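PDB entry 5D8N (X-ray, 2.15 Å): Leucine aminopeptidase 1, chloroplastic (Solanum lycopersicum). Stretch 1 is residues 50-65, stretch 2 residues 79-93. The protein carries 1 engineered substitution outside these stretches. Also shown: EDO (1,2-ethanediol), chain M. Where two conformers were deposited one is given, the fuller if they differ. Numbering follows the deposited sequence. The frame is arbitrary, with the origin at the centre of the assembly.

Stretch 1, residues 50-65: GATENDMARDENSKFK
Stretch 2 79-93: LLSAASSEEDFSGKS

Stretch 1 opens in a strand that is already running at Gly50, forms a 3-10 segment at 54-56, and makes a type I turn from Asp59 to Ser62. Stretch 2 is a helix, 79-86, followed by loop. The two bury 549 Å², both sides summed. The backbones come nearest at Glu53 and Gly91, whose CA atoms are 4.3 Å apart.

Arg58 supplies the direct hydrogen bond between the stretches. Its CB points toward the helix, and the chain is extended (m, t, t, chi4 -124°). Arg58 NH2 donates to Ser81 O at 2.7 Å, almost linearly (177°). Ser81 O lies at the guanidinium edge, while Ser85 CB covers one face. Arg58 NH1 donates to Ser62 O at 2.9 Å, tying the same group to its own turn. Water 2 accepts from Arg58 NH2 (2.9 Å) and donates to Phe89 O (2.5 Å). A long side chain with several donors suits this place.

Ser81 (chi1 p) lies against Phe64, with Ser81 CB 3.7 Å from Phe64 CE2. Phe64 (chi1 m, chi2 -48°) is buried, with CZ 3.6 Å from Ser81 CA. Ser84 (chi1 m) lies at the ring edge, and its OG donates to Leu80 O at 2.7 Å.

Glu53 (phi/psi -61/-41; m, t, chi3 -144°) packs along the second loop. Glu53 CA makes a CA-H...O contact with Ser90 O at 3.4 Å. Water 1 donates to Glu53 OE1 (2.7 Å) and accepts from Ser93 N (3.0 Å).

Met56 (m, m, m) is buried and points toward stretch 2. Its CE meets Phe89 CD2 at the ring edge, 3.7 Å away; Phe89 has chi1 t. Gly91 sits at phi/psi 86/15. A CB there would lie 2.7 Å from Thr52 O and 2.9 Å from Met56 CG, so glycine fits.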

# COMPACT_ATOMS: atom_id res chain seq x y z
N GLY A 50 15.43 22.32 43.34
CA GLY A 50 15.91 22.40 41.96
C GLY A 50 17.37 22.77 41.98
O GLY A 50 17.70 23.81 42.55
N ALA A 51 18.23 21.90 41.45
CA ALA A 51 19.66 22.12 41.47
C ALA A 51 20.22 22.01 40.07
O ALA A 51 20.05 20.98 39.41
CB ALA A 51 20.35 21.13 42.40
N THR A 52 21.06 22.98 39.72
CA THR A 52 21.81 22.95 38.47
C THR A 52 22.99 22.02 38.68
O THR A 52 23.34 21.72 39.83
CB THR A 52 22.36 24.37 38.10
OG1 THR A 52 23.29 24.80 39.10
CG2 THR A 52 21.24 25.42 37.99
N GLU A 53 23.72 21.75 37.61
CA GLU A 53 24.98 20.99 37.67
C GLU A 53 26.00 21.70 38.53
O GLU A 53 26.61 21.07 39.39
CB GLU A 53 25.56 20.71 36.29
CG GLU A 53 24.59 19.92 35.43
CD GLU A 53 25.18 19.44 34.12
OE1 GLU A 53 24.45 19.42 33.11
OE2 GLU A 53 26.30 18.91 34.15
N ASN A 54 26.09 23.02 38.41
CA ASN A 54 27.01 23.78 39.24
C ASN A 54 26.63 23.76 40.73
O ASN A 54 27.52 23.74 41.59
CB ASN A 54 27.10 25.23 38.75
CG ASN A 54 27.83 25.38 37.42
OD1 ASN A 54 28.51 24.47 36.93
ND2 ASN A 54 27.72 26.57 36.85
N ASP A 55 25.34 23.78 41.02
CA ASP A 55 24.84 23.65 42.40
C ASP A 55 25.28 22.35 43.08
O ASP A 55 25.28 22.27 44.31
CB ASP A 55 23.31 23.67 42.45
CG ASP A 55 22.71 24.99 42.04
OD1 ASP A 55 23.39 26.03 42.14
OD2 ASP A 55 21.51 24.99 41.67
N MET A 56 25.61 21.32 42.30
CA MET A 56 26.00 20.01 42.84
C MET A 56 27.51 19.81 43.01
O MET A 56 27.99 18.71 43.31
CB MET A 56 25.45 18.90 41.94
CG MET A 56 23.94 18.89 41.84
SD MET A 56 23.13 18.77 43.44
CE MET A 56 23.82 17.22 44.01
N ALA A 57 28.29 20.88 42.85
CA ALA A 57 29.74 20.74 42.97
C ALA A 57 30.14 20.28 44.37
O ALA A 57 29.55 20.69 45.37
CB ALA A 57 30.43 22.06 42.64
N ARG A 58 31.17 19.44 44.43
CA ARG A 58 31.68 18.99 45.72
C ARG A 58 33.10 19.46 45.97
O ARG A 58 33.81 19.84 45.04
CB ARG A 58 31.61 17.47 45.78
CG ARG A 58 30.20 16.93 45.63
CD ARG A 58 30.20 15.42 45.59
NE ARG A 58 28.85 14.85 45.53
CZ ARG A 58 28.38 13.97 46.41
NH1 ARG A 58 29.11 13.61 47.47
NH2 ARG A 58 27.20 13.40 46.20
N ASP A 59 33.48 19.50 47.24
CA ASP A 59 34.85 19.87 47.63
C ASP A 59 35.79 18.66 47.67
O ASP A 59 35.41 17.56 47.23
CB ASP A 59 34.83 20.66 48.95
CG ASP A 59 34.33 19.85 50.13
OD1 ASP A 59 34.29 18.59 50.07
OD2 ASP A 59 34.00 20.51 51.15
N GLU A 60 36.97 18.87 48.26
CA GLU A 60 38.04 17.89 48.41
C GLU A 60 37.58 16.62 49.13
O GLU A 60 38.06 15.51 48.85
CB GLU A 60 39.14 18.57 49.23
CG GLU A 60 40.57 18.12 49.00
CD GLU A 60 41.53 19.30 48.90
OE1 GLU A 60 42.67 19.21 49.42
OE2 GLU A 60 41.15 20.31 48.29
N ASN A 61 36.76 16.84 50.16
CA ASN A 61 36.16 15.80 51.01
C ASN A 61 34.84 15.20 50.50
O ASN A 61 34.12 14.57 51.27
CB ASN A 61 35.86 16.40 52.39
CG ASN A 61 37.11 16.82 53.13
OD1 ASN A 61 38.22 16.43 52.77
ND2 ASN A 61 36.93 17.57 54.21
N SER A 62 34.44 15.58 49.29
CA SER A 62 33.21 15.08 48.69
C SER A 62 31.93 15.61 49.35
O SER A 62 30.87 14.98 49.29
CB SER A 62 33.23 13.55 48.68
OG SER A 62 33.57 13.10 47.39
N LYS A 63 32.03 16.79 49.95
CA LYS A 63 30.88 17.42 50.58
C LYS A 63 30.37 18.47 49.61
O LYS A 63 31.14 19.05 48.84
CB LYS A 63 31.24 18.04 51.93
CG LYS A 63 31.75 17.01 52.93
CD LYS A 63 30.68 16.55 53.90
CE LYS A 63 30.63 15.02 53.97
NZ LYS A 63 30.28 14.57 55.34
N PHE A 64 29.06 18.68 49.64
CA PHE A 64 28.43 19.71 48.81
C PHE A 64 29.02 21.07 49.15
O PHE A 64 29.06 21.45 50.32
CB PHE A 64 26.91 19.73 49.06
CG PHE A 64 26.20 18.51 48.56
CD1 PHE A 64 26.43 18.03 47.28
CD2 PHE A 64 25.23 17.89 49.33
CE1 PHE A 64 25.78 16.91 46.81
CE2 PHE A 64 24.57 16.77 48.87
CZ PHE A 64 24.85 16.27 47.61
N LYS A 65 29.36 21.85 48.12
CA LYS A 65 29.74 23.25 48.28
C LYS A 65 28.52 24.15 48.47
O LYS A 65 28.58 25.18 49.15
CB LYS A 65 30.53 23.71 47.05
CG LYS A 65 31.97 23.22 46.96
CD LYS A 65 32.67 23.83 45.76
CE LYS A 65 34.08 23.29 45.58
NZ LYS A 65 34.61 23.61 44.23
N LEU A 79 23.72 11.39 54.46
CA LEU A 79 22.86 10.49 53.71
C LEU A 79 22.45 11.02 52.33
O LEU A 79 22.43 10.27 51.36
CB LEU A 79 21.62 10.15 54.53
CG LEU A 79 20.85 8.89 54.12
CD1 LEU A 79 21.68 7.63 54.32
CD2 LEU A 79 19.56 8.79 54.91
N LEU A 80 22.31 12.33 52.19
CA LEU A 80 21.90 12.91 50.93
C LEU A 80 23.03 12.94 49.89
O LEU A 80 22.81 12.69 48.70
CB LEU A 80 21.36 14.32 51.19
CG LEU A 80 20.79 15.11 50.01
CD1 LEU A 80 19.58 14.39 49.46
CD2 LEU A 80 20.44 16.53 50.42
N SER A 81 24.24 13.27 50.34
CA SER A 81 25.41 13.24 49.45
C SER A 81 25.79 11.81 49.05
O SER A 81 26.19 11.54 47.92
CB SER A 81 26.61 13.97 50.08
OG SER A 81 26.97 13.45 51.36
N ALA A 82 25.63 10.88 49.98
CA ALA A 82 25.96 9.49 49.70
C ALA A 82 24.97 8.89 48.69
O ALA A 82 25.35 8.31 47.68
CB ALA A 82 25.96 8.71 51.01
N ALA A 83 23.69 9.15 48.90
CA ALA A 83 22.69 8.65 47.99
C ALA A 83 22.92 9.28 46.61
O ALA A 83 22.82 8.60 45.59
CB ALA A 83 21.29 9.00 48.51
N SER A 84 23.21 10.57 46.59
CA SER A 84 23.40 11.28 45.32
C SER A 84 24.57 10.73 44.49
O SER A 84 24.47 10.61 43.27
CB SER A 84 23.63 12.77 45.58
OG SER A 84 22.44 13.36 46.06
N SER A 85 25.71 10.48 45.13
CA SER A 85 26.83 9.91 44.38
C SER A 85 26.54 8.46 43.99
O SER A 85 26.78 8.07 42.86
CB SER A 85 28.16 10.01 45.13
OG SER A 85 28.09 9.31 46.35
N GLU A 86 25.88 7.70 44.86
CA GLU A 86 25.59 6.29 44.55
C GLU A 86 24.69 6.22 43.31
O GLU A 86 24.79 5.30 42.48
CB GLU A 86 24.92 5.59 45.73
CG GLU A 86 25.87 5.24 46.87
CD GLU A 86 25.15 4.96 48.18
OE1 GLU A 86 23.93 4.64 48.17
OE2 GLU A 86 25.83 4.99 49.21
N GLU A 87 23.76 7.16 43.24
CA GLU A 87 22.76 7.14 42.19
C GLU A 87 23.20 8.01 41.01
O GLU A 87 22.42 8.24 40.10
CB GLU A 87 21.39 7.55 42.72
CG GLU A 87 20.90 6.60 43.81
CD GLU A 87 19.64 7.06 44.52
OE1 GLU A 87 18.80 7.71 43.86
OE2 GLU A 87 19.49 6.75 45.74
N ASP A 88 24.46 8.45 41.02
CA ASP A 88 25.04 9.21 39.92
C ASP A 88 24.25 10.49 39.60
O ASP A 88 24.04 10.83 38.44
CB ASP A 88 25.12 8.30 38.69
CG ASP A 88 26.07 8.82 37.63
OD1 ASP A 88 27.14 9.34 37.99
OD2 ASP A 88 25.74 8.72 36.43
N PHE A 89 23.71 11.16 40.62
CA PHE A 89 22.97 12.42 40.40
C PHE A 89 23.98 13.55 40.47
O PHE A 89 24.69 13.68 41.47
CB PHE A 89 21.92 12.63 41.50
CG PHE A 89 21.16 13.92 41.38
CD1 PHE A 89 20.08 14.03 40.52
CD2 PHE A 89 21.50 15.02 42.14
CE1 PHE A 89 19.40 15.23 40.38
CE2 PHE A 89 20.85 16.24 41.96
CZ PHE A 89 19.78 16.34 41.11
N SER A 90 24.12 14.32 39.40
CA SER A 90 25.02 15.48 39.37
C SER A 90 24.28 16.72 38.89
O SER A 90 24.89 17.72 38.51
CB SER A 90 26.22 15.19 38.45
OG SER A 90 25.76 14.94 37.13
N GLY A 91 22.95 16.68 38.93
CA GLY A 91 22.14 17.86 38.63
C GLY A 91 21.85 18.06 37.16
O GLY A 91 21.40 19.13 36.76
N LYS A 92 22.06 17.03 36.35
CA LYS A 92 21.74 17.11 34.92
C LYS A 92 20.24 17.15 34.70
O LYS A 92 19.47 16.64 35.52
CB LYS A 92 22.36 15.94 34.13
CG LYS A 92 23.88 15.93 34.14
CD LYS A 92 24.43 14.75 33.35
CE LYS A 92 25.95 14.77 33.31
NZ LYS A 92 26.50 13.51 32.72
N SER A 93 19.84 17.74 33.58
CA SER A 93 18.44 17.95 33.26
C SER A 93 17.69 16.62 33.15
O SER A 93 18.25 15.65 32.68
CB SER A 93 18.34 18.78 31.99
OG SER A 93 16.97 19.00 31.71
C1 EDO M . 17.56 6.18 40.16
O1 EDO M . 17.38 7.40 39.45
C2 EDO M . 19.03 6.00 40.53
O2 EDO M . 19.93 6.29 39.44
O HOH W 1 22.14 18.78 31.88
O HOH W 2 26.20 13.97 43.50
O HOH W 3 29.22 10.77 48.54